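Long-range contacts in fatty Acid Kinase (Fak) B3 protein (Streptococcus pneumoniae, PDB 6CNG), which binds linoleic acid and probably other long-chain fatty acids, and may serve fatty acid metabolism as the lipid-carrying partner of a fatty acid kinase: residues F180-V185 with G293-Y298; V250-N255 with L279-L284; I207-K212 with L219-K224; G30-Q35 with G283-Y288. All coordinates share one frame; numbering follows the deposited sequence.

Contact 1 of 4, residues F180-V185 with G293-Y298; sequences FVLAKV and GLLMGY. With EIC (linoleic acid), chain C; ACT (acetate ion), chain I.
V181 and L294 face each other as the hydrogen-bonded pair of two antiparallel strands: V181 N donates to L294 O and L294 N returns the bond to V181 O, both 3.0 Å long. Both donors stand 22° out of the carbonyl plane. Next, F180 and L295 form the non-hydrogen-bonded pair, where the backbones draw in until F180 CA lies 3.1 Å from L294 O.

The side chain of F180 shows how a strand pair can serve a ligand. Its CB lies beside L294 O and against the methyl L295 CD2 (3.6 Å). CG, placed between the backbone N and the carbonyl carbon (chi1 55°), already borders C13 of the linoleic acid and carries the ring off the partner strand. Further out, CD2 comes within 3.6 Å of lipid C14 and CE2 within 3.8 Å of the same carbon, which lies over one ring face, offset toward the rim.

L295 CD2 touches the lipid too, 3.5 Å from C13, and meets L182 CD2 at 4.0 Å as the two leucines cross obliquely. V181 and L294 project from the other side of the sheet, where S231 of helix 228-242 packs on V181 and M251 on L294. A central strand pair with one face turned to the acyl chain and the other to a helix builds part of the fatty acid pocket of this DegV-family protein.

Contact 2 of 4, residues V250-N255 with L279-L284; sequences VMAQRN and LPTSGL
A252 and Q253 run parallel to L279 and P280, with L279 bonded to the residues flanking A252: L279 N donates to M251 O at 2.8 Å, and L279 O accepts from Q253 N at 2.9 Å. These strands are the two arms of a beta-alpha-beta unit whose connection is helix 257-270. The ladder runs on past the strand end, for T281 N reaches Q253 O at 3.0 Å, although from 44° above the carbonyl plane.

T281 fills the corner that follows. Its methyl CG2 lies 4.0 Å from A252 CB and also covers the Q253 carbonyl, while OG1 pairs with S286 OG and rests 3.5 Å from R254 CB, the two side chains crossing at about a right angle. At the other end of the contact V250 CG1 packs on L279 CD1 at 3.9 Å. The bend of Q253 at chi2 (83°) brings NE2 over toward L279 O and P280 CA, without bonding to them, while OE1 accepts from N256 N.

R254 spans the outer side, bound by salt bridges to D68 and E291. One water lies in plane at its guanidinium edge, taking a bond from R254 NH1 at 2.8 Å and giving one to T281 O at 3.1 Å.

Contact 3 of 4, residues I207-K212 with L219-K224; sequences IRMVGK and LELLQK
V210 O is gripped by two successive amides of the facing strand, L222 N at 2.8 Å and Q223 N at 3.1 Å. L222 N lies in the carbonyl plane and Q223 N is tilted 31° from it, different directions that let both donors share the oxygen. This is a classic beta bulge in the hairpin of strands 207-213 and 219-226, which moves the register by one residue. L222 pays for the extra residue with a helix-like psi of -45°. V210 N completes the bulge by donating to Q223 O at 2.9 Å; regular pairing resumes beyond it, where K212 and E220 exchange two bonds.

At the shifted step G211 CA lies 3.1 Å from E220 O. L222 turns toward the first strand, its CD1 over the G211 carbonyl carbon and its CD2 3.9 Å from K212 CD, crossing that lysine nearly at a right angle. On the face turned to the lipid pocket, M209 is extended: CG meets L221 CD1 at 3.7 Å, and the tip CE lies along the L221 backbone and approaches L219 CD2 at 4.3 Å, L219 itself touching the linoleic acid. Q223 lies on the face of V210 and sends NE2 to E238 of helix 228-242. The same face carries K212 and E220 side by side, their opposite charges probably attracting, yet K212 NZ and E220 OE2 stay 4.7 Å apart.

Contact 4 of 4, residues G30-Q35 with G283-Y288; sequences GCDYRQ and GLCSFY. With EIC (linoleic acid), chain C.
C285 provides the tight part of this contact, its SG close to two oxygens of the facing loop: G30 O at 3.4 Å and D32 OD1 at 3.8 Å. The cysteine belongs to the first turn of helix 283-289, whose N-cap is S282, and the loop follows strand 23-28. With SG anti to its own carbonyl carbon (chi1 -69°), the thiol is directed from the helix at the loop backbone. D32 OD1 has a firmer partner in S282 N, so one carboxylate oxygen ties the loop to the cap while brushing the sulfur. G30, D32 and C285 are all buried.

Packing is looser beside this core, where L284 CD1 only grazes G30 CA at 4.5 Å. It is looser still on the partly exposed side, where R34 bends at chi2 and ends with NH2 4.1 Å from G283 N, an oblique approach without a bond. D61 mediates: its OD1 takes a salt bridge from R34 NH2 and a hydrogen bond from G283 N, and its OD2 accepts from L284 N. A carboxylate at the amino end of a helix is probably favoured by the helix dipole.

The same helix reaches the ligand one turn later. Y288 OH bonds to S83 OG, a site inferred to bind hexadecanoate, while its ring CD2 lies 3.5 Å from lipid C7 and Y288 CB presses on the double-bond carbon C10 at 3.3 Å.

In the fold
Contacts 3, 1 and 2 are alternate seams of one six-stranded mixed sheet. Contacts 1, 2 and 4 are buried; contact 3 lies farther out and is only partly buried. Contacts 2 and 3 attach the outermost strands, one through parallel pairing and the other through a bulged antiparallel hairpin. L295 N to A252 O probably joins contacts 1 and 2, as L182 O to M209 N does contacts 1 and 3. Contact 4, nearest the centre of the chain, has no hydrogen bond between its segments, in contrast to these ladders; it shares G283 and L284 with contact 2 and brings a loop from the other sheet against helix 283-289. Residues of contacts 1, 3 and 4 all line the lipid pocket, chiefly through apolar atoms.

Contact 1 of 4, residues F180-V185 with G293-Y298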
# COMPACT_ATOMS: atom_id res chain seq x y z
N PHE A 180 -4.42 -5.29 8.50
CA PHE A 180 -3.66 -6.37 7.89
C PHE A 180 -3.80 -7.64 8.71
O PHE A 180 -4.07 -7.60 9.91
CB PHE A 180 -2.19 -5.99 7.69
CG PHE A 180 -1.50 -5.54 8.93
CD1 PHE A 180 -1.06 -6.44 9.86
CD2 PHE A 180 -1.26 -4.19 9.14
CE1 PHE A 180 -0.42 -6.03 10.96
CE2 PHE A 180 -0.62 -3.77 10.26
CZ PHE A 180 -0.20 -4.67 11.17
N VAL A 181 -3.66 -8.76 8.03
CA VAL A 181 -3.48 -10.04 8.69
C VAL A 181 -2.26 -10.72 8.10
O VAL A 181 -2.22 -11.01 6.90
CB VAL A 181 -4.68 -10.97 8.52
CG1 VAL A 181 -4.41 -12.24 9.28
CG2 VAL A 181 -5.92 -10.25 8.99
N LEU A 182 -1.32 -11.02 8.96
CA LEU A 182 -0.08 -11.63 8.54
C LEU A 182 0.11 -12.95 9.25
O LEU A 182 0.10 -13.02 10.48
CB LEU A 182 1.08 -10.68 8.83
CG LEU A 182 0.87 -9.23 8.44
CD1 LEU A 182 2.09 -8.42 8.79
CD2 LEU A 182 0.59 -9.11 6.98
N ALA A 183 0.34 -14.00 8.47
CA ALA A 183 0.76 -15.28 8.99
C ALA A 183 2.25 -15.35 9.24
O ALA A 183 2.70 -16.17 10.04
CB ALA A 183 0.37 -16.34 7.97
N LYS A 184 3.04 -14.51 8.59
CA LYS A 184 4.46 -14.48 8.85
C LYS A 184 4.89 -13.03 8.83
O LYS A 184 4.37 -12.23 8.06
CB LYS A 184 5.22 -15.20 7.76
CG LYS A 184 5.22 -16.69 7.96
CD LYS A 184 5.52 -17.46 6.72
CE LYS A 184 6.18 -18.78 7.08
NZ LYS A 184 5.73 -19.32 8.39
N VAL A 185 5.84 -12.71 9.69
CA VAL A 185 6.34 -11.34 9.81
C VAL A 185 7.85 -11.31 9.88
O VAL A 185 8.45 -10.32 10.28
CB VAL A 185 5.72 -10.64 11.04
CG1 VAL A 185 4.21 -10.64 10.96
CG2 VAL A 185 6.17 -11.32 12.29
N GLY A 293 -0.56 -13.35 3.38
CA GLY A 293 -0.77 -12.04 3.95
C GLY A 293 -1.89 -11.28 3.27
O GLY A 293 -2.26 -11.52 2.13
N LEU A 294 -2.43 -10.32 4.02
CA LEU A 294 -3.51 -9.46 3.55
C LEU A 294 -3.30 -8.06 4.06
O LEU A 294 -3.03 -7.86 5.24
CB LEU A 294 -4.83 -9.97 4.10
CG LEU A 294 -6.00 -8.99 3.96
CD1 LEU A 294 -6.40 -8.81 2.52
CD2 LEU A 294 -7.16 -9.48 4.77
N LEU A 295 -3.43 -7.08 3.16
CA LEU A 295 -3.40 -5.67 3.50
C LEU A 295 -4.67 -5.05 2.94
O LEU A 295 -4.74 -4.74 1.75
CB LEU A 295 -2.21 -4.95 2.89
CG LEU A 295 -0.79 -5.35 3.21
CD1 LEU A 295 0.02 -4.06 3.39
CD2 LEU A 295 -0.72 -6.27 4.42
N MET A 296 -5.63 -4.81 3.80
CA MET A 296 -6.94 -4.36 3.39
C MET A 296 -7.10 -2.87 3.69
O MET A 296 -7.07 -2.47 4.85
CB MET A 296 -7.95 -5.18 4.17
CG MET A 296 -9.31 -4.69 4.10
SD MET A 296 -10.49 -5.92 4.68
CE MET A 296 -10.12 -5.95 6.45
N GLY A 297 -7.27 -2.08 2.65
CA GLY A 297 -7.65 -0.69 2.81
C GLY A 297 -9.16 -0.54 2.74
O GLY A 297 -9.85 -1.28 2.05
N TYR A 298 -9.68 0.43 3.50
CA TYR A 298 -11.13 0.60 3.57
C TYR A 298 -11.51 2.01 3.98
O TYR A 298 -10.72 2.76 4.56
CB TYR A 298 -11.81 -0.43 4.48
CG TYR A 298 -11.39 -0.38 5.93
CD1 TYR A 298 -10.24 -1.04 6.38
CD2 TYR A 298 -12.15 0.33 6.88
CE1 TYR A 298 -9.86 -0.99 7.70
CE2 TYR A 298 -11.76 0.38 8.22
CZ TYR A 298 -10.63 -0.28 8.63
OH TYR A 298 -10.25 -0.23 9.93
C1 EIC C . 12.23 0.21 2.06
C2 EIC C . 10.79 -0.28 2.05
C3 EIC C . 10.29 -0.75 3.40
C4 EIC C . 8.79 -0.94 3.40
C5 EIC C . 8.27 -1.30 4.77
C6 EIC C . 6.75 -1.38 4.81
C7 EIC C . 6.18 -2.64 4.15
C8 EIC C . 4.67 -2.59 4.07
C9 EIC C . 4.19 -3.80 3.31
C10 EIC C . 3.79 -4.89 3.93
C11 EIC C . 3.79 -5.02 5.44
C12 EIC C . 2.42 -5.60 5.79
C13 EIC C . 1.61 -5.10 6.70
C14 EIC C . 1.97 -3.90 7.55
C15 EIC C . 1.59 -2.59 6.85
C16 EIC C . 1.95 -1.42 7.75
C17 EIC C . 1.74 -0.11 7.06
C18 EIC C . 2.15 1.02 7.98
O1 EIC C . 12.50 1.44 2.08
O2 EIC C . 13.16 -0.63 2.04
C ACT I . 9.63 -18.61 10.12
O ACT I . 10.37 -17.72 10.61
OXT ACT I . 8.51 -18.46 9.53
CH3 ACT I . 10.18 -20.08 10.26

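Contact 2 of 4, residues V250-N255 with L279-L284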
# COMPACT_ATOMS: atom_id res chain seq x y z
N VAL A 250 -10.35 -2.27 -0.54
CA VAL A 250 -9.33 -2.86 -1.42
C VAL A 250 -8.53 -3.84 -0.58
O VAL A 250 -7.84 -3.45 0.36
CB VAL A 250 -8.42 -1.80 -2.02
CG1 VAL A 250 -7.37 -2.45 -2.83
CG2 VAL A 250 -9.21 -0.86 -2.87
N MET A 251 -8.63 -5.12 -0.91
CA MET A 251 -7.87 -6.18 -0.25
C MET A 251 -6.69 -6.56 -1.14
O MET A 251 -6.85 -7.28 -2.13
CB MET A 251 -8.75 -7.41 -0.04
CG MET A 251 -9.96 -7.24 0.84
SD MET A 251 -10.92 -8.75 0.97
CE MET A 251 -12.34 -8.20 1.88
N ALA A 252 -5.50 -6.11 -0.78
CA ALA A 252 -4.26 -6.59 -1.39
C ALA A 252 -3.79 -7.84 -0.66
O ALA A 252 -3.57 -7.81 0.55
CB ALA A 252 -3.20 -5.50 -1.30
N GLN A 253 -3.60 -8.93 -1.39
CA GLN A 253 -3.31 -10.21 -0.76
C GLN A 253 -2.20 -10.95 -1.50
O GLN A 253 -2.00 -10.76 -2.70
CB GLN A 253 -4.56 -11.09 -0.70
CG GLN A 253 -5.28 -11.27 -2.00
CD GLN A 253 -4.68 -12.35 -2.86
OE1 GLN A 253 -4.17 -13.32 -2.35
NE2 GLN A 253 -4.74 -12.18 -4.17
N ARG A 254 -1.49 -11.80 -0.75
CA ARG A 254 -0.46 -12.69 -1.27
C ARG A 254 -0.92 -14.12 -1.03
O ARG A 254 -0.81 -14.63 0.08
CB ARG A 254 0.87 -12.45 -0.59
CG ARG A 254 1.97 -13.36 -1.06
CD ARG A 254 2.20 -13.25 -2.54
NE ARG A 254 3.13 -14.26 -3.02
CZ ARG A 254 3.36 -14.50 -4.30
NH1 ARG A 254 2.74 -13.80 -5.24
NH2 ARG A 254 4.20 -15.45 -4.62
N ASN A 255 -1.40 -14.76 -2.07
CA ASN A 255 -1.84 -16.15 -1.97
C ASN A 255 -2.83 -16.32 -0.83
O ASN A 255 -2.74 -17.23 -0.01
CB ASN A 255 -0.65 -17.11 -1.83
CG ASN A 255 -0.05 -17.52 -3.17
OD1 ASN A 255 -0.76 -17.74 -4.14
ND2 ASN A 255 1.26 -17.61 -3.22
N LEU A 279 -6.92 -7.41 -4.94
CA LEU A 279 -5.76 -7.22 -5.81
C LEU A 279 -4.58 -8.05 -5.33
O LEU A 279 -4.39 -8.22 -4.13
CB LEU A 279 -5.28 -5.77 -5.86
CG LEU A 279 -6.28 -4.73 -6.32
CD1 LEU A 279 -5.63 -3.38 -6.20
CD2 LEU A 279 -6.67 -5.02 -7.74
N PRO A 280 -3.76 -8.56 -6.23
CA PRO A 280 -2.53 -9.21 -5.79
C PRO A 280 -1.53 -8.17 -5.29
O PRO A 280 -1.45 -7.05 -5.80
CB PRO A 280 -2.06 -9.93 -7.05
CG PRO A 280 -2.57 -9.12 -8.14
CD PRO A 280 -3.81 -8.44 -7.69
N THR A 281 -0.79 -8.54 -4.27
CA THR A 281 0.22 -7.64 -3.75
C THR A 281 1.34 -7.39 -4.76
O THR A 281 1.64 -8.23 -5.62
CB THR A 281 0.81 -8.24 -2.48
OG1 THR A 281 0.97 -9.65 -2.66
CG2 THR A 281 -0.09 -8.01 -1.33
N SER A 282 1.98 -6.23 -4.63
CA SER A 282 3.20 -5.91 -5.34
C SER A 282 4.34 -6.77 -4.82
O SER A 282 4.22 -7.53 -3.87
CB SER A 282 3.55 -4.44 -5.15
OG SER A 282 3.81 -4.12 -3.81
N GLY A 283 5.49 -6.64 -5.48
CA GLY A 283 6.68 -7.35 -5.01
C GLY A 283 7.07 -6.93 -3.62
O GLY A 283 7.36 -7.76 -2.77
N LEU A 284 7.04 -5.63 -3.37
CA LEU A 284 7.37 -5.11 -2.06
C LEU A 284 6.37 -5.57 -1.03
O LEU A 284 6.73 -6.04 0.05
CB LEU A 284 7.34 -3.59 -2.15
CG LEU A 284 7.82 -2.84 -0.93
CD1 LEU A 284 6.72 -2.75 0.10
CD2 LEU A 284 9.06 -3.50 -0.37
O HOH W 1 1.46 -11.33 -5.55

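Contact 3 of 4, residues I207-K212 with L219-K224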
# COMPACT_ATOMS: atom_id res chain seq x y z
N ILE A 207 -0.43 -18.61 14.58
CA ILE A 207 -0.86 -17.32 15.09
C ILE A 207 -0.57 -16.24 14.05
O ILE A 207 0.60 -15.94 13.77
CB ILE A 207 -0.19 -17.00 16.43
CG1 ILE A 207 -0.66 -17.98 17.50
CG2 ILE A 207 -0.48 -15.59 16.82
CD1 ILE A 207 -2.17 -18.03 17.70
N ARG A 208 -1.63 -15.64 13.50
CA ARG A 208 -1.52 -14.57 12.52
C ARG A 208 -1.72 -13.23 13.21
O ARG A 208 -2.55 -13.12 14.11
CB ARG A 208 -2.54 -14.75 11.40
CG ARG A 208 -2.61 -16.18 10.91
CD ARG A 208 -3.38 -16.36 9.62
NE ARG A 208 -3.47 -17.79 9.28
CZ ARG A 208 -4.38 -18.35 8.48
NH1 ARG A 208 -5.32 -17.61 7.90
NH2 ARG A 208 -4.35 -19.66 8.26
N MET A 209 -0.92 -12.25 12.81
CA MET A 209 -0.99 -10.91 13.38
C MET A 209 -2.11 -10.12 12.72
O MET A 209 -2.08 -9.87 11.52
CB MET A 209 0.31 -10.18 13.14
CG MET A 209 0.30 -8.79 13.70
SD MET A 209 1.83 -7.93 13.40
CE MET A 209 1.63 -6.40 14.30
N VAL A 210 -3.06 -9.69 13.52
CA VAL A 210 -4.11 -8.80 13.07
C VAL A 210 -3.73 -7.41 13.55
O VAL A 210 -3.55 -7.19 14.75
CB VAL A 210 -5.46 -9.24 13.63
CG1 VAL A 210 -6.52 -8.29 13.22
CG2 VAL A 210 -5.79 -10.62 13.16
N GLY A 211 -3.57 -6.49 12.63
CA GLY A 211 -3.05 -5.20 13.02
C GLY A 211 -3.60 -4.11 12.13
O GLY A 211 -4.33 -4.36 11.18
N LYS A 212 -3.23 -2.89 12.48
CA LYS A 212 -3.60 -1.73 11.70
C LYS A 212 -2.38 -0.88 11.45
O LYS A 212 -1.38 -0.99 12.14
CB LYS A 212 -4.65 -0.88 12.41
CG LYS A 212 -4.21 -0.26 13.69
CD LYS A 212 -5.36 0.52 14.34
CE LYS A 212 -4.95 1.38 15.53
NZ LYS A 212 -6.14 2.02 16.26
N LEU A 219 3.46 -0.49 12.34
CA LEU A 219 2.62 -1.64 12.63
C LEU A 219 2.10 -1.55 14.06
O LEU A 219 2.86 -1.29 14.99
CB LEU A 219 3.39 -2.94 12.46
CG LEU A 219 3.62 -3.37 11.02
CD1 LEU A 219 4.88 -2.70 10.49
CD2 LEU A 219 3.75 -4.86 10.95
N GLU A 220 0.81 -1.80 14.24
CA GLU A 220 0.23 -1.85 15.57
C GLU A 220 -0.66 -3.07 15.70
O GLU A 220 -1.56 -3.29 14.88
CB GLU A 220 -0.57 -0.58 15.87
CG GLU A 220 -1.33 -0.63 17.21
CD GLU A 220 -1.51 0.73 17.91
OE1 GLU A 220 -0.76 1.70 17.62
OE2 GLU A 220 -2.41 0.83 18.78
N LEU A 221 -0.42 -3.84 16.73
CA LEU A 221 -1.15 -5.06 16.95
C LEU A 221 -2.54 -4.78 17.49
O LEU A 221 -2.75 -3.87 18.30
CB LEU A 221 -0.39 -5.90 17.96
CG LEU A 221 -1.00 -7.24 18.30
CD1 LEU A 221 -1.11 -8.11 17.10
CD2 LEU A 221 -0.14 -7.86 19.36
N LEU A 222 -3.48 -5.62 17.07
CA LEU A 222 -4.87 -5.51 17.48
C LEU A 222 -5.38 -6.82 18.04
O LEU A 222 -6.09 -6.85 19.04
CB LEU A 222 -5.76 -5.14 16.31
CG LEU A 222 -5.57 -3.78 15.66
CD1 LEU A 222 -6.55 -3.65 14.55
CD2 LEU A 222 -5.72 -2.66 16.63
N GLN A 223 -5.09 -7.91 17.35
CA GLN A 223 -5.54 -9.22 17.78
C GLN A 223 -4.53 -10.24 17.30
O GLN A 223 -3.86 -10.05 16.29
CB GLN A 223 -6.92 -9.62 17.25
CG GLN A 223 -8.09 -8.88 17.86
CD GLN A 223 -9.42 -9.50 17.50
OE1 GLN A 223 -9.52 -10.72 17.33
NE2 GLN A 223 -10.45 -8.66 17.36
N LYS A 224 -4.40 -11.30 18.07
CA LYS A 224 -3.77 -12.52 17.62
C LYS A 224 -4.91 -13.49 17.35
O LYS A 224 -5.81 -13.62 18.18
CB LYS A 224 -2.84 -13.04 18.71
CG LYS A 224 -1.87 -11.98 19.29
CD LYS A 224 -1.15 -12.44 20.57
CE LYS A 224 -0.81 -11.28 21.52
NZ LYS A 224 0.55 -10.67 21.32

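Contact 4 of 4, residues G30-Q35 with G283-Y288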
# COMPACT_ATOMS: atom_id res chain seq x y z
N GLY A 30 4.72 0.28 -2.97
CA GLY A 30 3.79 -0.03 -1.90
C GLY A 30 2.34 0.07 -2.31
O GLY A 30 1.47 -0.36 -1.55
N CYS A 31 2.07 0.67 -3.48
CA CYS A 31 0.79 0.61 -4.17
C CYS A 31 0.77 -0.62 -5.07
O CYS A 31 1.75 -0.93 -5.75
CB CYS A 31 0.61 1.85 -5.06
SG CYS A 31 -0.84 1.90 -6.15
N ASP A 32 -0.34 -1.32 -5.07
CA ASP A 32 -0.42 -2.58 -5.78
C ASP A 32 -0.79 -2.44 -7.24
O ASP A 32 -0.66 -3.42 -7.97
CB ASP A 32 -1.42 -3.48 -5.07
CG ASP A 32 -1.11 -3.62 -3.59
OD1 ASP A 32 -0.04 -4.15 -3.25
OD2 ASP A 32 -1.91 -3.16 -2.78
N TYR A 33 -1.25 -1.27 -7.68
CA TYR A 33 -1.59 -1.05 -9.08
C TYR A 33 -0.33 -0.99 -9.94
O TYR A 33 0.62 -0.28 -9.62
CB TYR A 33 -2.34 0.29 -9.23
CG TYR A 33 -3.75 0.31 -8.70
CD1 TYR A 33 -4.65 -0.69 -9.00
CD2 TYR A 33 -4.18 1.35 -7.91
CE1 TYR A 33 -5.94 -0.66 -8.51
CE2 TYR A 33 -5.46 1.40 -7.42
CZ TYR A 33 -6.34 0.40 -7.72
OH TYR A 33 -7.62 0.48 -7.21
N ARG A 34 -0.35 -1.71 -11.06
CA ARG A 34 0.57 -1.42 -12.16
C ARG A 34 -0.08 -0.55 -13.21
O ARG A 34 0.59 0.28 -13.84
CB ARG A 34 1.09 -2.71 -12.81
CG ARG A 34 1.39 -3.91 -11.87
CD ARG A 34 2.54 -3.63 -10.95
NE ARG A 34 3.23 -4.86 -10.57
CZ ARG A 34 4.30 -4.90 -9.79
NH1 ARG A 34 4.81 -3.78 -9.30
NH2 ARG A 34 4.87 -6.06 -9.51
N GLN A 35 -1.39 -0.70 -13.37
CA GLN A 35 -2.21 0.14 -14.21
C GLN A 35 -3.36 0.64 -13.35
O GLN A 35 -3.94 -0.13 -12.60
CB GLN A 35 -2.83 -0.66 -15.37
CG GLN A 35 -1.84 -1.32 -16.33
CD GLN A 35 -2.50 -2.22 -17.36
OE1 GLN A 35 -2.37 -2.01 -18.56
NE2 GLN A 35 -3.19 -3.24 -16.90
N GLY A 283 5.49 -6.64 -5.48
CA GLY A 283 6.68 -7.35 -5.01
C GLY A 283 7.07 -6.93 -3.62
O GLY A 283 7.36 -7.76 -2.77
N LEU A 284 7.04 -5.63 -3.37
CA LEU A 284 7.37 -5.11 -2.06
C LEU A 284 6.37 -5.57 -1.03
O LEU A 284 6.73 -6.04 0.05
CB LEU A 284 7.34 -3.59 -2.15
CG LEU A 284 7.82 -2.84 -0.93
CD1 LEU A 284 6.72 -2.75 0.10
CD2 LEU A 284 9.06 -3.50 -0.37
N CYS A 285 5.10 -5.41 -1.33
CA CYS A 285 4.10 -5.81 -0.36
C CYS A 285 4.09 -7.31 -0.17
O CYS A 285 3.86 -7.78 0.94
CB CYS A 285 2.74 -5.27 -0.77
SG CYS A 285 2.63 -3.47 -0.62
N SER A 286 4.34 -8.08 -1.22
CA SER A 286 4.46 -9.53 -1.05
C SER A 286 5.62 -9.87 -0.14
O SER A 286 5.52 -10.75 0.70
CB SER A 286 4.64 -10.22 -2.41
OG SER A 286 3.63 -9.84 -3.31
N PHE A 287 6.72 -9.15 -0.29
CA PHE A 287 7.91 -9.44 0.47
C PHE A 287 7.66 -9.25 1.95
O PHE A 287 8.13 -10.04 2.77
CB PHE A 287 8.99 -8.49 0.00
CG PHE A 287 10.24 -8.57 0.79
CD1 PHE A 287 10.99 -9.71 0.81
CD2 PHE A 287 10.69 -7.49 1.48
CE1 PHE A 287 12.15 -9.77 1.53
CE2 PHE A 287 11.84 -7.55 2.20
CZ PHE A 287 12.57 -8.67 2.22
N TYR A 288 6.95 -8.21 2.30
CA TYR A 288 6.78 -7.90 3.71
C TYR A 288 5.53 -8.50 4.31
O TYR A 288 5.54 -8.86 5.49
CB TYR A 288 6.74 -6.40 3.87
CG TYR A 288 8.10 -5.87 3.93
CD1 TYR A 288 8.95 -6.26 4.94
CD2 TYR A 288 8.54 -4.99 3.00
CE1 TYR A 288 10.20 -5.78 5.03
CE2 TYR A 288 9.80 -4.48 3.08
CZ TYR A 288 10.64 -4.88 4.10
OH TYR A 288 11.92 -4.39 4.20
C1 EIC C . 12.23 0.21 2.06
C2 EIC C . 10.79 -0.28 2.05
C3 EIC C . 10.29 -0.75 3.40
C4 EIC C . 8.79 -0.94 3.40
C5 EIC C . 8.27 -1.30 4.77
C6 EIC C . 6.75 -1.38 4.81
C7 EIC C . 6.18 -2.64 4.15
C8 EIC C . 4.67 -2.59 4.07
C9 EIC C . 4.19 -3.80 3.31
C10 EIC C . 3.79 -4.89 3.93
C11 EIC C . 3.79 -5.02 5.44
C12 EIC C . 2.42 -5.60 5.79
C13 EIC C . 1.61 -5.10 6.70
C14 EIC C . 1.97 -3.90 7.55
C15 EIC C . 1.59 -2.59 6.85
C16 EIC C . 1.95 -1.42 7.75
C17 EIC C . 1.74 -0.11 7.06
C18 EIC C . 2.15 1.02 7.98
O1 EIC C . 12.50 1.44 2.08
O2 EIC C . 13.16 -0.63 2.04